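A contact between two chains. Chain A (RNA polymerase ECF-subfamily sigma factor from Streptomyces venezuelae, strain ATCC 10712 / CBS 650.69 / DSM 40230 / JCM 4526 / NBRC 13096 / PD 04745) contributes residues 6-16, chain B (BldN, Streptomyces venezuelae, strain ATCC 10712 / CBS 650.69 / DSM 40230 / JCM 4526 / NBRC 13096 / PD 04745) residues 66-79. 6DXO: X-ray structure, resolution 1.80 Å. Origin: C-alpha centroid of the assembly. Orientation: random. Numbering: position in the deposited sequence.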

# COMPACT_ATOMS: atom_id res chain seq x y z
N ARG A 6 7.36 16.25 4.88
CA ARG A 6 7.53 16.59 3.46
C ARG A 6 6.23 16.48 2.65
O ARG A 6 6.00 17.28 1.75
CB ARG A 6 8.63 15.73 2.80
CG ARG A 6 10.05 16.08 3.23
CD ARG A 6 11.07 15.63 2.18
NE ARG A 6 10.47 14.77 1.15
CZ ARG A 6 11.07 14.45 0.01
NH1 ARG A 6 12.28 14.91 -0.26
NH2 ARG A 6 10.45 13.67 -0.87
N ALA A 7 5.40 15.48 2.94
CA ALA A 7 4.11 15.37 2.28
C ALA A 7 3.18 16.51 2.69
O ALA A 7 2.32 16.95 1.92
CB ALA A 7 3.45 14.04 2.63
N GLN A 8 3.30 16.93 3.94
CA GLN A 8 2.48 18.03 4.43
C GLN A 8 2.92 19.34 3.76
O GLN A 8 2.32 20.40 4.00
CB GLN A 8 2.54 18.11 5.95
CG GLN A 8 1.71 17.02 6.64
CD GLN A 8 1.92 16.98 8.16
OE1 GLN A 8 3.04 16.92 8.66
NE2 GLN A 8 0.82 17.00 8.90
N ALA A 9 3.95 19.24 2.91
CA ALA A 9 4.37 20.31 2.00
C ALA A 9 3.87 20.07 0.58
O ALA A 9 4.29 20.74 -0.36
CB ALA A 9 5.88 20.44 1.99
N GLY A 10 2.99 19.09 0.41
CA GLY A 10 2.42 18.84 -0.90
C GLY A 10 3.39 18.27 -1.92
O GLY A 10 3.06 18.22 -3.10
N GLU A 11 4.57 17.86 -1.48
CA GLU A 11 5.43 17.02 -2.32
C GLU A 11 4.72 15.69 -2.46
O GLU A 11 4.73 14.88 -1.54
CB GLU A 11 6.80 16.81 -1.68
CG GLU A 11 7.64 15.76 -2.41
CD GLU A 11 9.09 16.17 -2.56
OE1 GLU A 11 9.57 17.01 -1.77
OE2 GLU A 11 9.76 15.64 -3.47
N ALA A 12 4.09 15.50 -3.62
CA ALA A 12 3.24 14.35 -3.84
C ALA A 12 4.02 13.04 -3.75
O ALA A 12 3.50 12.06 -3.24
CB ALA A 12 2.54 14.45 -5.20
N GLU A 13 5.26 13.05 -4.23
CA GLU A 13 6.09 11.85 -4.22
C GLU A 13 6.46 11.40 -2.81
O GLU A 13 6.66 10.21 -2.56
CB GLU A 13 7.35 12.04 -5.08
CG GLU A 13 8.39 10.94 -4.90
CD GLU A 13 7.91 9.58 -5.38
OE1 GLU A 13 6.93 9.52 -6.16
OE2 GLU A 13 8.52 8.56 -4.99
N ALA A 14 6.55 12.35 -1.87
CA ALA A 14 6.78 11.99 -0.49
C ALA A 14 5.63 11.14 0.03
O ALA A 14 5.86 10.17 0.76
CB ALA A 14 6.98 13.25 0.40
N PHE A 15 4.40 11.46 -0.37
CA PHE A 15 3.27 10.63 0.07
C PHE A 15 3.33 9.27 -0.62
O PHE A 15 2.99 8.25 -0.06
CB PHE A 15 1.92 11.30 -0.19
CG PHE A 15 0.79 10.65 0.56
CD1 PHE A 15 0.48 11.06 1.85
CD2 PHE A 15 0.07 9.60 0.00
CE1 PHE A 15 -0.55 10.44 2.57
CE2 PHE A 15 -0.96 8.98 0.71
CZ PHE A 15 -1.26 9.39 1.99
N GLY A 16 3.80 9.25 -1.85
CA GLY A 16 4.03 7.97 -2.52
C GLY A 16 4.99 7.09 -1.74
O GLY A 16 4.80 5.87 -1.59
N GLN B 66 -2.54 1.73 -6.89
CA GLN B 66 -2.85 2.47 -5.66
C GLN B 66 -1.89 3.63 -5.44
O GLN B 66 -2.30 4.72 -5.06
CB GLN B 66 -2.82 1.55 -4.44
CG GLN B 66 -3.89 0.46 -4.52
CD GLN B 66 -4.10 -0.30 -3.21
OE1 GLN B 66 -3.21 -0.35 -2.35
NE2 GLN B 66 -5.26 -0.93 -3.08
N ARG B 67 -0.60 3.37 -5.64
CA ARG B 67 0.41 4.42 -5.47
C ARG B 67 0.14 5.59 -6.41
O ARG B 67 0.25 6.76 -6.03
CB ARG B 67 1.83 3.86 -5.69
CG ARG B 67 2.97 4.82 -5.26
CD ARG B 67 4.33 4.33 -5.74
NE ARG B 67 5.44 4.89 -4.98
CZ ARG B 67 6.02 6.07 -5.22
NH1 ARG B 67 5.58 6.82 -6.22
NH2 ARG B 67 7.00 6.50 -4.44
N ALA B 68 -0.19 5.27 -7.67
CA ALA B 68 -0.48 6.31 -8.65
C ALA B 68 -1.73 7.08 -8.25
O ALA B 68 -1.78 8.31 -8.35
CB ALA B 68 -0.63 5.70 -10.05
N GLN B 69 -2.75 6.37 -7.78
CA GLN B 69 -3.96 7.03 -7.28
C GLN B 69 -3.63 8.01 -6.15
O GLN B 69 -4.20 9.10 -6.07
CB GLN B 69 -4.99 6.01 -6.78
CG GLN B 69 -5.83 5.33 -7.86
CD GLN B 69 -6.85 4.37 -7.27
OE1 GLN B 69 -8.06 4.55 -7.45
NE2 GLN B 69 -6.37 3.35 -6.57
N LEU B 70 -2.72 7.63 -5.27
CA LEU B 70 -2.43 8.50 -4.12
C LEU B 70 -1.60 9.72 -4.51
O LEU B 70 -1.83 10.85 -4.03
CB LEU B 70 -1.71 7.69 -3.05
CG LEU B 70 -2.63 6.64 -2.45
CD1 LEU B 70 -1.86 5.49 -1.85
CD2 LEU B 70 -3.52 7.34 -1.37
N VAL B 71 -0.63 9.51 -5.39
CA VAL B 71 0.20 10.61 -5.86
C VAL B 71 -0.66 11.61 -6.63
O VAL B 71 -0.51 12.82 -6.47
CB VAL B 71 1.41 10.10 -6.71
CG1 VAL B 71 2.19 11.28 -7.31
CG2 VAL B 71 2.33 9.26 -5.85
N ALA B 72 -1.57 11.10 -7.46
CA ALA B 72 -2.50 11.95 -8.20
C ALA B 72 -3.44 12.72 -7.25
O ALA B 72 -3.65 13.91 -7.43
CB ALA B 72 -3.31 11.12 -9.19
N ALA B 73 -4.00 12.03 -6.26
CA ALA B 73 -4.87 12.70 -5.30
C ALA B 73 -4.14 13.85 -4.63
O ALA B 73 -4.72 14.91 -4.40
CB ALA B 73 -5.37 11.72 -4.26
N MET B 74 -2.86 13.65 -4.31
CA MET B 74 -2.04 14.69 -3.71
C MET B 74 -1.84 15.87 -4.65
O MET B 74 -1.98 17.03 -4.25
CB MET B 74 -0.68 14.14 -3.28
CG MET B 74 -0.51 13.99 -1.77
SD MET B 74 -0.74 15.55 -0.89
CE MET B 74 0.18 16.68 -1.94
N GLU B 75 -1.47 15.57 -5.89
CA GLU B 75 -1.29 16.60 -6.90
C GLU B 75 -2.60 17.35 -7.16
O GLU B 75 -2.60 18.54 -7.44
CB GLU B 75 -0.70 16.01 -8.19
CG GLU B 75 0.75 15.57 -8.04
CD GLU B 75 1.35 14.94 -9.30
OE1 GLU B 75 0.66 14.85 -10.33
OE2 GLU B 75 2.54 14.53 -9.24
N ALA B 76 -3.73 16.65 -7.03
CA ALA B 76 -5.03 17.28 -7.17
C ALA B 76 -5.30 18.22 -5.99
O ALA B 76 -5.92 19.27 -6.14
CB ALA B 76 -6.13 16.23 -7.27
N MET B 77 -4.81 17.84 -4.81
CA MET B 77 -4.98 18.64 -3.60
C MET B 77 -4.14 19.91 -3.66
O MET B 77 -4.50 20.93 -3.07
CB MET B 77 -4.59 17.81 -2.38
CG MET B 77 -4.97 18.41 -1.03
SD MET B 77 -4.77 17.23 0.32
CE MET B 77 -5.23 18.23 1.73
N LEU B 78 -3.03 19.85 -4.39
CA LEU B 78 -2.04 20.93 -4.42
C LEU B 78 -2.08 21.75 -5.71
O LEU B 78 -1.53 22.85 -5.77
CB LEU B 78 -0.64 20.35 -4.22
CG LEU B 78 0.56 21.26 -4.49
CD1 LEU B 78 1.26 21.62 -3.19
CD2 LEU B 78 1.53 20.59 -5.45
N MET B 79 -2.75 21.22 -6.73
CA MET B 79 -2.84 21.90 -8.02
C MET B 79 -3.46 23.29 -7.88
O MET B 79 -2.92 24.27 -8.38
CB MET B 79 -3.63 21.06 -9.01

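This is a small, mostly apolar packing of two nearly antiparallel helices, made close by alanine and glycine on chain A and fastened at one end by a two-pronged salt bridge. The axes of helix 12-16 of chain A and helix 66-78 of chain B approach to 8.3 Å, with 150° between their N-to-C directions, and the two stretches together bury 572 Å².

Ala12(A) lies at the center of the packing. Its CA-to-CB bond points toward chain B, and the lone methyl settles against the helix surface there: CB of Ala12(A) is 3.8 Å from CG1 of Val71(B), 3.8 Å from CB of Met74(B) and 3.5 Å from CG of Glu75(B). It also lies 3.7 Å from the backbone O of Val71(B), so this small side chain reaches the main chain of its partner, and the CA atoms of Ala12(A) and Val71(B) come within 5.2 Å.

Met74(B) has the largest area covered among these residues. Its long, flexible side chain touches several neighbors: CB packs on CB of Ala12(A), CE approaches CA of Gly10(A) at 3.3 Å, and CG lies 4.0 Å from CB of Phe15(A). Phe15(A) extends the apolar patch with its ring, whose edge meets Leu70(B), with CE2 of Phe15(A) 3.7 Å from CD2 of Leu70(B). Both residues are buried, as suits side chains with no polar group to satisfy.

Gly10(A) ends a type I turn that starts at Ala7(A), closed by a hydrogen bond from N of Gly10(A) to O of Ala7(A) at 2.7 Å. Glycine suits this position twice over. Its phi of 69° is one that glycine adopts readily, and an ideal CB would fall 2.4 Å from CD1 of Leu78(B), a clash. Leu78(B) covers this turn, with CD2 3.7 Å from O of Gly10(A), although it is poorly ordered.

At the other end, Arg67(B) reaches across in an extended conformation, with chi1 to chi3 all t, and meets Glu13(A) side-on. Two hydrogen bonds form within the salt bridge, NH1 of Arg67(B) to OE1 of Glu13(A) at 3.0 Å and NH2 to OE2 of the same pair at 2.6 Å, both with N-H...acceptor angles of 163°. The planar guanidinium thus matches the carboxylate oxygen for nitrogen. One guanidinium face lies over Gly16(A), where C is 3.4 Å from NH2 of Arg67(B). The absence of a side chain makes room here: an ideal CB on Gly16(A) would come within 2.9 Å of NH1 of Arg67(B).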